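Local coordinates for CBS domain containing membrane protein (Sphaerobacter thermophilus, PDB 4ESY) that is of unknown function but, as the C-terminal paired CBS domains of a membrane protein, probably senses adenosine-type ligands to regulate the rest of the polypeptide, at residues B[38-43]-B[68-73]; B[42-47]-B[75-80]; B[125-130]-B[154-159]. All coordinates share one frame; numbering follows the deposited sequence.

Contact 1: residues B[38-43]-B[68-73]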
ATOM      1  N   ASP B  38       3.095   4.509 -20.984  0.53 27.70           N
ATOM      2  CA  ASP B  38       2.840   5.939 -20.830  0.53 29.44           C
ATOM      3  C   ASP B  38       1.360   6.212 -20.485  0.53 28.33           C
ATOM      4  O   ASP B  38       1.063   6.989 -19.576  0.53 29.45           O
ATOM      5  CB  ASP B  38       3.325   6.682 -22.092  0.53 32.95           C
ATOM      6  CG  ASP B  38       2.288   7.608 -22.690  0.53 36.17           C
ATOM      7  OD1 ASP B  38       1.942   7.424 -23.881  0.53 38.89           O
ATOM      8  OD2 ASP B  38       1.841   8.549 -21.991  0.53 39.66           O
ATOM      9  N   ALA B  39       0.443   5.550 -21.186  1.00 23.77           N
ATOM     10  CA  ALA B  39      -0.983   5.671 -20.906  1.00 22.16           C
ATOM     11  C   ALA B  39      -1.376   4.990 -19.577  1.00 19.84           C
ATOM     12  O   ALA B  39      -2.181   5.511 -18.801  1.00 20.30           O
ATOM     13  CB  ALA B  39      -1.812   5.067 -22.065  1.00 19.88           C
ATOM     14  N   VAL B  40      -0.849   3.810 -19.346  1.00 18.96           N
ATOM     15  CA  VAL B  40      -1.105   3.131 -18.072  1.00 20.19           C
ATOM     16  C   VAL B  40      -0.695   4.030 -16.876  1.00 19.92           C
ATOM     17  O   VAL B  40      -1.433   4.133 -15.897  1.00 21.64           O
ATOM     18  CB  VAL B  40      -0.344   1.801 -17.982  1.00 21.37           C
ATOM     19  CG1 VAL B  40      -0.427   1.202 -16.552  1.00 19.00           C
ATOM     20  CG2 VAL B  40      -0.855   0.815 -19.085  1.00 22.16           C
ATOM     21  N   ALA B  41       0.480   4.636 -16.968  1.00 20.95           N
ATOM     22  CA  ALA B  41       0.977   5.511 -15.894  1.00 24.84           C
ATOM     23  C   ALA B  41      -0.000   6.661 -15.680  1.00 25.89           C
ATOM     24  O   ALA B  41      -0.420   6.932 -14.554  1.00 24.33           O
ATOM     25  CB  ALA B  41       2.400   6.036 -16.181  1.00 25.95           C
ATOM     26  N   LYS B  42      -0.376   7.299 -16.787  1.00 25.77           N
ATOM     27  CA  LYS B  42      -1.328   8.389 -16.769  1.00 29.42           C
ATOM     28  C   LYS B  42      -2.665   8.021 -16.105  1.00 27.99           C
ATOM     29  O   LYS B  42      -3.177   8.771 -15.280  1.00 30.96           O
ATOM     30  CB  LYS B  42      -1.586   8.903 -18.180  1.00 32.84           C
ATOM     31  CG  LYS B  42      -2.480  10.132 -18.178  1.00 41.46           C
ATOM     32  CD  LYS B  42      -2.680  10.719 -19.575  1.00 47.86           C
ATOM     33  CE  LYS B  42      -3.578  11.955 -19.517  1.00 53.74           C
ATOM     34  NZ  LYS B  42      -4.124  12.275 -20.858  1.00 56.08           N
ATOM     35  N   THR B  43      -3.223   6.879 -16.489  1.00 25.90           N
ATOM     36  CA  THR B  43      -4.447   6.350 -15.898  1.00 25.24           C
ATOM     37  C   THR B  43      -4.307   6.153 -14.397  1.00 25.30           C
ATOM     38  O   THR B  43      -5.145   6.626 -13.622  1.00 29.66           O
ATOM     39  CB  THR B  43      -4.826   5.008 -16.550  1.00 25.08           C
ATOM     40  OG1 THR B  43      -4.999   5.221 -17.947  1.00 24.41           O
ATOM     41  CG2 THR B  43      -6.115   4.468 -15.966  1.00 24.38           C
ATOM     42  N   SER B  68       5.326  -1.428  -9.753  1.00 21.38           N
ATOM     43  CA  SER B  68       6.608  -2.095  -9.691  1.00 25.03           C
ATOM     44  C   SER B  68       6.872  -2.862 -10.980  1.00 23.55           C
ATOM     45  O   SER B  68       8.029  -3.072 -11.352  1.00 22.44           O
ATOM     46  CB  SER B  68       6.683  -3.046  -8.475  1.00 29.93           C
ATOM     47  OG  SER B  68       5.618  -3.980  -8.520  1.00 31.18           O
ATOM     48  N   ASP B  69       5.802  -3.242 -11.677  1.00 21.87           N
ATOM     49  CA  ASP B  69       5.967  -3.952 -12.945  1.00 24.01           C
ATOM     50  C   ASP B  69       6.712  -3.144 -13.997  1.00 24.95           C
ATOM     51  O   ASP B  69       7.344  -3.717 -14.872  1.00 23.38           O
ATOM     52  CB  ASP B  69       4.618  -4.407 -13.528  1.00 22.01           C
ATOM     53  CG  ASP B  69       3.984  -5.534 -12.727  1.00 28.58           C
ATOM     54  OD1 ASP B  69       4.728  -6.402 -12.178  1.00 29.90           O
ATOM     55  OD2 ASP B  69       2.728  -5.533 -12.635  1.00 30.65           O
ATOM     56  N   PHE B  70       6.621  -1.818 -13.923  1.00 24.74           N
ATOM     57  CA  PHE B  70       7.343  -0.960 -14.872  1.00 23.22           C
ATOM     58  C   PHE B  70       8.843  -1.289 -14.834  1.00 23.58           C
ATOM     59  O   PHE B  70       9.515  -1.243 -15.853  1.00 25.20           O
ATOM     60  CB  PHE B  70       7.098   0.518 -14.529  1.00 20.97           C
ATOM     61  CG  PHE B  70       5.803   1.052 -15.022  1.00 21.10           C
ATOM     62  CD1 PHE B  70       5.789   2.123 -15.909  1.00 21.71           C
ATOM     63  CD2 PHE B  70       4.576   0.477 -14.614  1.00 20.46           C
ATOM     64  CE1 PHE B  70       4.583   2.650 -16.396  1.00 20.96           C
ATOM     65  CE2 PHE B  70       3.349   1.001 -15.093  1.00 22.10           C
ATOM     66  CZ  PHE B  70       3.358   2.090 -15.975  1.00 22.90           C
ATOM     67  N   LEU B  71       9.366  -1.678 -13.672  1.00 22.92           N
ATOM     68  CA  LEU B  71      10.801  -2.046 -13.609  1.00 22.42           C
ATOM     69  C   LEU B  71      11.143  -3.211 -14.510  1.00 24.57           C
ATOM     70  O   LEU B  71      12.286  -3.366 -14.896  1.00 26.38           O
ATOM     71  CB  LEU B  71      11.230  -2.407 -12.183  1.00 20.06           C
ATOM     72  CG  LEU B  71      10.914  -1.330 -11.148  1.00 31.57           C
ATOM     73  CD1 LEU B  71      11.297  -1.770  -9.725  1.00 31.12           C
ATOM     74  CD2 LEU B  71      11.616  -0.063 -11.535  1.00 33.51           C
ATOM     75  N   ARG B  72      10.171  -4.085 -14.786  1.00 25.31           N
ATOM     76  CA  ARG B  72      10.416  -5.217 -15.672  1.00 26.46           C
ATOM     77  C   ARG B  72      10.785  -4.755 -17.077  1.00 30.40           C
ATOM     78  O   ARG B  72      11.396  -5.486 -17.834  1.00 34.03           O
ATOM     79  CB  ARG B  72       9.188  -6.097 -15.771  1.00 29.10           C
ATOM     80  CG  ARG B  72       8.775  -6.782 -14.497  1.00 33.36           C
ATOM     81  CD  ARG B  72       7.455  -7.523 -14.755  1.00 37.42           C
ATOM     82  NE  ARG B  72       6.884  -8.116 -13.555  1.00 41.93           N
ATOM     83  CZ  ARG B  72       7.351  -9.219 -12.972  1.00 49.42           C
ATOM     84  NH1 ARG B  72       6.761  -9.682 -11.877  1.00 51.54           N
ATOM     85  NH2 ARG B  72       8.413  -9.853 -13.474  1.00 53.03           N
ATOM     86  N   GLY B  73      10.390  -3.542 -17.439  1.00 32.44           N
ATOM     87  CA  GLY B  73      10.824  -2.956 -18.704  1.00 31.28           C
ATOM     88  C   GLY B  73      11.930  -1.939 -18.502  1.00 29.13           C
ATOM     89  O   GLY B  73      12.189  -1.101 -19.367  1.00 30.08           O
TER
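The phenyl ring of Phe70 meets helix 37-46 with its outer edge, its far end reaching Val40 and Ala41 close to the ring plane. One face of the same ring takes the edge of Phe77 in a T-shaped stack. At the edge, CZ of Phe70 lies 3.9 Å from Val40 CG1 and 4.0 Å from the backbone N of Ala41. To one side of CZ, CE1 packs against the methyl of Ala41, 4.0 Å from its CB; on the other side CE2 is 4.1 Å from Val40 CG1. Val40 offers this branch because CG1 is anti to its backbone N (chi1 171°), leaving CG2 beside that N and away from the closest approach. No hydrogen bond crosses the contact, a buried seam of apolar side chains that also takes in the backbone N of Ala41. It joins the two helical parts of the first CBS motif, whose beta-alpha-beta-beta-alpha order brings residues 68-73, helical in their backbone angles, back against helix 37-46 after the hairpin strands. An alanine in place of Phe70 would remove the ring and is likely to open a gap beside Val40 and Ala41, leaving the edge of Phe77 without the face it packs on. Asp69, next to the aromatic residue, forms a salt bridge with Arg72. Arg72 NE approaches Asp69 OD1 at 3.1 Å in a nearly straight bond (167°), staying close to the guanidinium plane but reaching the carboxylate from above its plane. The other carboxylate oxygen, OD2, accepts the backbone N-H of Thr66, so both oxygens of Asp69 are engaged, and the two bonds would restrain rotation of the carboxylate.

Contact 2: residues B[42-47]-B[75-80]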
ATOM      1  N   LYS B  42      -0.376   7.299 -16.787  1.00 25.77           N
ATOM      2  CA  LYS B  42      -1.328   8.389 -16.769  1.00 29.42           C
ATOM      3  C   LYS B  42      -2.665   8.021 -16.105  1.00 27.99           C
ATOM      4  O   LYS B  42      -3.177   8.771 -15.280  1.00 30.96           O
ATOM      5  CB  LYS B  42      -1.586   8.903 -18.180  1.00 32.84           C
ATOM      6  CG  LYS B  42      -2.480  10.132 -18.178  1.00 41.46           C
ATOM      7  CD  LYS B  42      -2.680  10.719 -19.575  1.00 47.86           C
ATOM      8  CE  LYS B  42      -3.578  11.955 -19.517  1.00 53.74           C
ATOM      9  NZ  LYS B  42      -4.124  12.275 -20.858  1.00 56.08           N
ATOM     10  N   THR B  43      -3.223   6.879 -16.489  1.00 25.90           N
ATOM     11  CA  THR B  43      -4.447   6.350 -15.898  1.00 25.24           C
ATOM     12  C   THR B  43      -4.307   6.153 -14.397  1.00 25.30           C
ATOM     13  O   THR B  43      -5.145   6.626 -13.622  1.00 29.66           O
ATOM     14  CB  THR B  43      -4.826   5.008 -16.550  1.00 25.08           C
ATOM     15  OG1 THR B  43      -4.999   5.221 -17.947  1.00 24.41           O
ATOM     16  CG2 THR B  43      -6.115   4.468 -15.966  1.00 24.38           C
HETATM   17  N   MSE B  44      -3.228   5.512 -13.983  1.00 22.62           N
HETATM   18  CA  MSE B  44      -3.015   5.179 -12.554  1.00 28.90           C
HETATM   19  C   MSE B  44      -2.841   6.421 -11.693  1.00 30.16           C
HETATM   20  O   MSE B  44      -3.361   6.502 -10.574  1.00 30.79           O
HETATM   21  CB  MSE B  44      -1.773   4.291 -12.372  1.00 23.04           C
HETATM   22  CG  MSE B  44      -1.925   2.812 -12.847  1.00 25.55           C
HETATM   23 SE   MSE B  44      -0.130   1.983 -12.607  0.84 39.11          SE
HETATM   24  CE  MSE B  44      -0.689   0.147 -12.673  1.00 35.90           C
ATOM     25  N   LEU B  45      -2.076   7.372 -12.214  1.00 29.65           N
ATOM     26  CA  LEU B  45      -1.894   8.640 -11.536  1.00 32.97           C
ATOM     27  C   LEU B  45      -3.177   9.498 -11.531  1.00 36.05           C
ATOM     28  O   LEU B  45      -3.471  10.136 -10.530  1.00 37.34           O
ATOM     29  CB  LEU B  45      -0.711   9.423 -12.132  1.00 29.63           C
ATOM     30  CG  LEU B  45       0.694   8.874 -11.867  1.00 31.41           C
ATOM     31  CD1 LEU B  45       1.677   9.716 -12.646  1.00 31.38           C
ATOM     32  CD2 LEU B  45       1.029   8.909 -10.361  1.00 32.14           C
ATOM     33  N   GLU B  46      -3.930   9.529 -12.632  1.00 37.21           N
ATOM     34  CA  GLU B  46      -5.210  10.278 -12.642  1.00 42.70           C
ATOM     35  C   GLU B  46      -6.136   9.747 -11.557  1.00 39.58           C
ATOM     36  O   GLU B  46      -6.794  10.505 -10.877  1.00 41.23           O
ATOM     37  CB  GLU B  46      -5.962  10.166 -13.982  1.00 49.45           C
ATOM     38  CG  GLU B  46      -5.296  10.808 -15.190  1.00 57.30           C
ATOM     39  CD  GLU B  46      -5.968  12.085 -15.653  1.00 65.80           C
ATOM     40  OE1 GLU B  46      -5.355  12.788 -16.491  1.00 68.15           O
ATOM     41  OE2 GLU B  46      -7.096  12.389 -15.187  1.00 69.50           O
ATOM     42  N   HIS B  47      -6.175   8.430 -11.405  1.00 34.63           N
ATOM     43  CA  HIS B  47      -7.081   7.803 -10.446  1.00 34.78           C
ATOM     44  C   HIS B  47      -6.498   7.474  -9.066  1.00 35.92           C
ATOM     45  O   HIS B  47      -7.192   6.904  -8.212  1.00 35.87           O
ATOM     46  CB  HIS B  47      -7.711   6.558 -11.093  1.00 30.54           C
ATOM     47  CG  HIS B  47      -8.536   6.884 -12.293  1.00 32.76           C
ATOM     48  ND1 HIS B  47      -8.121   6.631 -13.582  1.00 34.78           N
ATOM     49  CD2 HIS B  47      -9.743   7.485 -12.403  1.00 36.52           C
ATOM     50  CE1 HIS B  47      -9.042   7.054 -14.431  1.00 35.79           C
ATOM     51  NE2 HIS B  47     -10.038   7.573 -13.740  1.00 38.18           N
ATOM     52  N   ILE B  75      12.001   0.647 -16.571  1.00 24.82           N
ATOM     53  CA  ILE B  75      11.535   2.017 -16.385  1.00 21.61           C
ATOM     54  C   ILE B  75      11.102   2.170 -14.924  1.00 23.03           C
ATOM     55  O   ILE B  75      10.288   1.387 -14.424  1.00 22.92           O
ATOM     56  CB  ILE B  75      10.263   2.297 -17.236  1.00 31.63           C
ATOM     57  CG1 ILE B  75      10.519   2.054 -18.722  1.00 33.34           C
ATOM     58  CG2 ILE B  75       9.744   3.701 -17.018  1.00 27.69           C
ATOM     59  CD1 ILE B  75       9.196   1.969 -19.526  1.00 36.38           C
ATOM     60  N   PRO B  76      11.628   3.195 -14.239  1.00 24.22           N
ATOM     61  CA  PRO B  76      11.168   3.428 -12.876  1.00 23.56           C
ATOM     62  C   PRO B  76       9.839   4.212 -12.961  1.00 21.37           C
ATOM     63  O   PRO B  76       9.774   5.297 -13.551  1.00 22.55           O
ATOM     64  CB  PRO B  76      12.284   4.305 -12.282  1.00 23.38           C
ATOM     65  CG  PRO B  76      12.781   5.111 -13.468  1.00 24.36           C
ATOM     66  CD  PRO B  76      12.511   4.276 -14.725  1.00 23.67           C
ATOM     67  N   PHE B  77       8.783   3.676 -12.372  1.00 22.00           N
ATOM     68  CA  PHE B  77       7.483   4.363 -12.431  1.00 21.48           C
ATOM     69  C   PHE B  77       7.584   5.834 -11.973  1.00 21.72           C
ATOM     70  O   PHE B  77       6.844   6.706 -12.443  1.00 20.59           O
ATOM     71  CB  PHE B  77       6.444   3.595 -11.622  1.00 22.01           C
ATOM     72  CG  PHE B  77       5.071   4.228 -11.633  1.00 23.81           C
ATOM     73  CD1 PHE B  77       4.107   3.819 -12.559  1.00 23.91           C
ATOM     74  CD2 PHE B  77       4.753   5.224 -10.746  1.00 21.35           C
ATOM     75  CE1 PHE B  77       2.825   4.404 -12.568  1.00 25.73           C
ATOM     76  CE2 PHE B  77       3.461   5.825 -10.756  1.00 24.71           C
ATOM     77  CZ  PHE B  77       2.515   5.406 -11.676  1.00 25.72           C
ATOM     78  N   TRP B  78       8.545   6.128 -11.103  1.00 22.02           N
ATOM     79  CA  TRP B  78       8.631   7.484 -10.530  1.00 24.31           C
ATOM     80  C   TRP B  78       8.879   8.553 -11.587  1.00 22.97           C
ATOM     81  O   TRP B  78       8.560   9.716 -11.374  1.00 23.08           O
ATOM     82  CB  TRP B  78       9.736   7.572  -9.447  1.00 27.91           C
ATOM     83  CG  TRP B  78       9.348   8.495  -8.332  1.00 31.48           C
ATOM     84  CD1 TRP B  78       8.119   8.576  -7.733  1.00 34.12           C
ATOM     85  CD2 TRP B  78      10.159   9.525  -7.737  1.00 33.86           C
ATOM     86  NE1 TRP B  78       8.135   9.564  -6.765  1.00 39.24           N
ATOM     87  CE2 TRP B  78       9.374  10.159  -6.750  1.00 38.74           C
ATOM     88  CE3 TRP B  78      11.478   9.954  -7.929  1.00 35.84           C
ATOM     89  CZ2 TRP B  78       9.858  11.222  -5.962  1.00 42.50           C
ATOM     90  CZ3 TRP B  78      11.970  10.998  -7.140  1.00 38.81           C
ATOM     91  CH2 TRP B  78      11.161  11.614  -6.162  1.00 42.46           C
ATOM     92  N   ILE B  79       9.443   8.149 -12.725  1.00 22.88           N
ATOM     93  CA  ILE B  79       9.670   9.080 -13.810  1.00 26.59           C
ATOM     94  C   ILE B  79       8.385   9.814 -14.237  1.00 25.66           C
ATOM     95  O   ILE B  79       8.428  10.986 -14.653  1.00 26.83           O
ATOM     96  CB  ILE B  79      10.333   8.392 -15.008  1.00 29.91           C
ATOM     97  CG1 ILE B  79      10.935   9.440 -15.888  1.00 35.35           C
ATOM     98  CG2 ILE B  79       9.335   7.509 -15.825  1.00 23.99           C
ATOM     99  CD1 ILE B  79      11.832   8.863 -16.899  1.00 39.80           C
ATOM    100  N   TYR B  80       7.243   9.148 -14.092  1.00 21.02           N
ATOM    101  CA  TYR B  80       5.952   9.767 -14.447  1.00 21.86           C
ATOM    102  C   TYR B  80       5.422  10.708 -13.355  1.00 25.26           C
ATOM    103  O   TYR B  80       4.538  11.527 -13.610  1.00 27.63           O
ATOM    104  CB  TYR B  80       4.893   8.690 -14.820  1.00 21.85           C
ATOM    105  CG  TYR B  80       5.308   7.895 -16.045  1.00 23.33           C
ATOM    106  CD1 TYR B  80       5.181   8.441 -17.325  1.00 25.57           C
ATOM    107  CD2 TYR B  80       5.820   6.604 -15.931  1.00 21.97           C
ATOM    108  CE1 TYR B  80       5.583   7.740 -18.439  1.00 25.08           C
ATOM    109  CE2 TYR B  80       6.225   5.892 -17.052  1.00 22.95           C
ATOM    110  CZ  TYR B  80       6.095   6.457 -18.291  1.00 25.96           C
ATOM    111  OH  TYR B  80       6.502   5.764 -19.399  1.00 29.82           O
TER
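Leu45 reaches from helix 37-46 toward Phe77 and Tyr80, its CB already directed at the opposite segment. CG, anti to its own carbonyl carbon (chi1 -70°), brings the branch point to 3.9 Å from Phe77 CZ, meeting the ring obliquely. There the chain forks. CD2 lies 3.9 Å from Phe77 CE2, while CD1 turns to the backbone of the next turn and lies 3.5 Å from Tyr80 O and 4.0 Å from Tyr80 CB. Phe77 comes from the opposite direction; with CG anti to its backbone N (chi1 -180°), its ring is extended toward Leu45 and Met44. This sets helix 37-46 of the first CBS motif against the 75-80 segment, which follows the helical turn at 68-72. Met44, deposited as selenomethionine, completes the grip through a Met-aromatic contact: its SE is 3.8 Å from Phe77 CE1 and 4.9 Å from the ring centroid, approaching obliquely at 58° from the ring normal. At the C-terminal end of helix 37-46, Thr43 O accepts both the backbone N and ND1 of His47, which reach it from opposite faces of the carbonyl plane.

Contact 3: residues B[125-130]-B[154-159]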
ATOM      1  N   GLY B 125     -13.410 -14.206   4.732  1.00 27.02           N
ATOM      2  CA  GLY B 125     -12.609 -15.271   5.307  1.00 28.18           C
ATOM      3  C   GLY B 125     -11.936 -16.108   4.230  1.00 28.95           C
ATOM      4  O   GLY B 125     -10.752 -16.423   4.294  1.00 29.88           O
ATOM      5  N   SER B 126     -12.683 -16.428   3.190  1.00 29.32           N
ATOM      6  CA  SER B 126     -12.169 -17.334   2.171  1.00 31.47           C
ATOM      7  C   SER B 126     -11.075 -16.656   1.312  1.00 30.82           C
ATOM      8  O   SER B 126     -10.083 -17.281   0.945  1.00 31.59           O
ATOM      9  CB  SER B 126     -13.335 -17.816   1.299  1.00 34.77           C
ATOM     10  OG  SER B 126     -13.764 -16.765   0.441  1.00 36.14           O
ATOM     11  N   ILE B 127     -11.241 -15.374   0.993  1.00 28.14           N
ATOM     12  CA  ILE B 127     -10.187 -14.672   0.272  1.00 26.43           C
ATOM     13  C   ILE B 127      -8.960 -14.450   1.195  1.00 27.71           C
ATOM     14  O   ILE B 127      -7.816 -14.605   0.782  1.00 34.80           O
ATOM     15  CB  ILE B 127     -10.722 -13.377  -0.437  1.00 30.15           C
ATOM     16  CG1 ILE B 127      -9.687 -12.796  -1.390  1.00 33.85           C
ATOM     17  CG2 ILE B 127     -11.011 -12.302   0.538  1.00 31.41           C
ATOM     18  CD1 ILE B 127     -10.326 -11.926  -2.518  1.00 39.62           C
ATOM     19  N   ALA B 128      -9.203 -14.132   2.454  1.00 27.84           N
ATOM     20  CA  ALA B 128      -8.106 -14.044   3.434  1.00 30.51           C
ATOM     21  C   ALA B 128      -7.306 -15.359   3.462  1.00 33.98           C
ATOM     22  O   ALA B 128      -6.076 -15.363   3.475  1.00 35.06           O
ATOM     23  CB  ALA B 128      -8.658 -13.734   4.811  1.00 30.68           C
ATOM     24  N   ASP B 129      -8.023 -16.472   3.437  1.00 34.17           N
ATOM     25  CA  ASP B 129      -7.384 -17.768   3.395  1.00 38.52           C
ATOM     26  C   ASP B 129      -6.572 -17.969   2.135  1.00 38.86           C
ATOM     27  O   ASP B 129      -5.486 -18.526   2.185  1.00 42.55           O
ATOM     28  CB  ASP B 129      -8.437 -18.862   3.545  1.00 44.45           C
ATOM     29  CG  ASP B 129      -9.028 -18.894   4.946  1.00 47.29           C
ATOM     30  OD1 ASP B 129      -8.460 -18.193   5.830  1.00 45.64           O
ATOM     31  OD2 ASP B 129     -10.047 -19.603   5.158  1.00 49.27           O
ATOM     32  N   GLN B 130      -7.117 -17.504   1.010  0.53 37.21           N
ATOM     33  CA  GLN B 130      -6.416 -17.525  -0.268  0.53 39.16           C
ATOM     34  C   GLN B 130      -5.105 -16.744  -0.182  0.53 39.96           C
ATOM     35  O   GLN B 130      -4.067 -17.215  -0.643  0.53 41.75           O
ATOM     36  CB  GLN B 130      -7.305 -16.943  -1.385  0.53 37.59           C
ATOM     37  CG  GLN B 130      -8.351 -17.912  -1.962  0.53 38.50           C
ATOM     38  CD  GLN B 130      -9.187 -17.279  -3.073  0.53 36.31           C
ATOM     39  OE1 GLN B 130      -9.523 -16.098  -3.015  0.53 33.69           O
ATOM     40  NE2 GLN B 130      -9.529 -18.068  -4.083  0.53 37.14           N
ATOM     41  N   ARG B 154      -3.568  -5.024   2.277  1.00 25.58           N
ATOM     42  CA  ARG B 154      -3.930  -3.837   3.054  1.00 27.47           C
ATOM     43  C   ARG B 154      -5.437  -3.703   3.324  1.00 24.41           C
ATOM     44  O   ARG B 154      -5.831  -3.369   4.448  1.00 22.04           O
ATOM     45  CB  ARG B 154      -3.420  -2.541   2.399  1.00 33.26           C
ATOM     46  CG  ARG B 154      -4.051  -1.291   3.062  1.00 37.62           C
ATOM     47  CD  ARG B 154      -3.551   0.064   2.515  1.00 40.62           C
ATOM     48  NE  ARG B 154      -4.160   1.195   3.227  1.00 41.16           N
ATOM     49  CZ  ARG B 154      -4.072   2.465   2.817  1.00 46.63           C
ATOM     50  NH1 ARG B 154      -3.417   2.752   1.684  1.00 45.74           N
ATOM     51  NH2 ARG B 154      -4.650   3.450   3.518  1.00 47.15           N
ATOM     52  N   ASP B 155      -6.263  -3.917   2.292  1.00 21.09           N
ATOM     53  CA  ASP B 155      -7.710  -3.948   2.462  1.00 20.75           C
ATOM     54  C   ASP B 155      -8.117  -4.930   3.555  1.00 20.29           C
ATOM     55  O   ASP B 155      -8.964  -4.639   4.404  1.00 22.89           O
ATOM     56  CB  ASP B 155      -8.436  -4.386   1.171  1.00 20.70           C
ATOM     57  CG  ASP B 155      -8.204  -3.421  -0.028  1.00 32.51           C
ATOM     58  OD1 ASP B 155      -8.031  -2.190   0.206  1.00 29.31           O
ATOM     59  OD2 ASP B 155      -8.204  -3.908  -1.205  1.00 31.44           O
ATOM     60  N   LEU B 156      -7.551  -6.112   3.517  1.00 16.95           N
ATOM     61  CA  LEU B 156      -8.018  -7.138   4.420  1.00 20.16           C
ATOM     62  C   LEU B 156      -7.601  -6.817   5.873  1.00 19.35           C
ATOM     63  O   LEU B 156      -8.313  -7.144   6.808  1.00 19.30           O
ATOM     64  CB  LEU B 156      -7.505  -8.511   3.984  1.00 23.72           C
ATOM     65  CG  LEU B 156      -8.133  -9.093   2.709  1.00 27.42           C
ATOM     66  CD1 LEU B 156      -7.629 -10.511   2.528  1.00 31.49           C
ATOM     67  CD2 LEU B 156      -9.663  -9.119   2.696  1.00 25.44           C
ATOM     68  N   LEU B 157      -6.476  -6.132   6.029  1.00 20.26           N
ATOM     69  CA  LEU B 157      -5.939  -5.866   7.367  1.00 22.71           C
ATOM     70  C   LEU B 157      -6.741  -4.814   8.103  1.00 23.75           C
ATOM     71  O   LEU B 157      -6.563  -4.636   9.303  1.00 24.11           O
ATOM     72  CB  LEU B 157      -4.484  -5.439   7.284  1.00 23.76           C
ATOM     73  CG  LEU B 157      -3.626  -6.644   6.988  1.00 25.41           C
ATOM     74  CD1 LEU B 157      -2.222  -6.214   6.530  1.00 25.73           C
ATOM     75  CD2 LEU B 157      -3.556  -7.515   8.259  1.00 27.96           C
ATOM     76  N   LYS B 158      -7.624  -4.129   7.381  1.00 20.09           N
ATOM     77  CA  LYS B 158      -8.626  -3.257   8.009  1.00 21.62           C
ATOM     78  C   LYS B 158      -9.742  -4.054   8.687  1.00 19.83           C
ATOM     79  O   LYS B 158     -10.514  -3.503   9.472  1.00 19.07           O
ATOM     80  CB  LYS B 158      -9.240  -2.322   6.960  1.00 21.67           C
ATOM     81  CG  LYS B 158      -8.256  -1.271   6.399  1.00 23.49           C
ATOM     82  CD  LYS B 158      -8.891  -0.551   5.240  1.00 26.04           C
ATOM     83  CE  LYS B 158      -8.016   0.594   4.787  1.00 32.34           C
ATOM     84  NZ  LYS B 158      -8.663   1.240   3.647  1.00 34.97           N
ATOM     85  N   LEU B 159      -9.791  -5.351   8.394  1.00 19.52           N
ATOM     86  CA  LEU B 159     -10.842  -6.252   8.880  1.00 21.81           C
ATOM     87  C   LEU B 159     -10.341  -7.378   9.762  1.00 20.47           C
ATOM     88  O   LEU B 159     -10.969  -7.695  10.765  1.00 21.62           O
ATOM     89  CB  LEU B 159     -11.573  -6.882   7.694  1.00 24.42           C
ATOM     90  CG  LEU B 159     -12.353  -5.857   6.880  1.00 29.45           C
ATOM     91  CD1 LEU B 159     -12.766  -6.440   5.542  1.00 33.45           C
ATOM     92  CD2 LEU B 159     -13.550  -5.518   7.689  1.00 31.26           C
TER
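Leu156 faces Ile127 and Ala128 with its forked end, one methyl for each, and the contact depends on how this fork sits on helix 124-134. CD1 lies over the backbone at Ala128, 3.7 Å from its CA and 3.9 Å from its N, with the Ala128 methyl alongside: CB is 4.1 Å from that same CD1. The other branch, CD2, meets Ile127 CG2 at 4.1 Å, where the two side chains cross at a slant. Leu156 takes up this pose with CG anti to its carbonyl carbon (chi1 -71°). In Ile127, CG1 extends anti to the backbone N, which places CG2 between the backbone N and the carbonyl carbon and presents that methyl to the leucine. The small side chain of Ala128 is consistent with the close approach of the backbones, the CA atoms of Ala128 and Leu156 being 7.0 Å apart. The side chains that meet are apolar and buried, with no hydrogen bond between the segments. Away from this seam, Arg154 and Lys158 each pair with an acidic side chain of a neighbouring subunit in a salt bridge. In the second CBS motif the leucine thus packs helix 153-157 onto helix 124-134. Ile127 and Leu156 both rest on Val151 of strand 146-152, and Ile127 also reaches Ile139 of strand 138-143.

In the fold
From the N terminus, the chain passes through helix 2-17 to helix 37-46, the common starting point of contacts 1 and 2. Contact 1 closes the loop that holds strands 53-55 and 61-64. Contact 2 begins and ends a few residues later, so the spans cross; both tie helix 37-46 to the region between strand 61-64 and helix 83-86. They share Lys42 and Thr43, and Ala41 CB lies 3.5 Å from Tyr80 CG between them. Only after both have closed does contact 3 open, closing the loop that holds strands 138-143 and 146-152 by joining helix 124-134 to helix 153-157. Its centre lies about 27 Å from the centres of the other two.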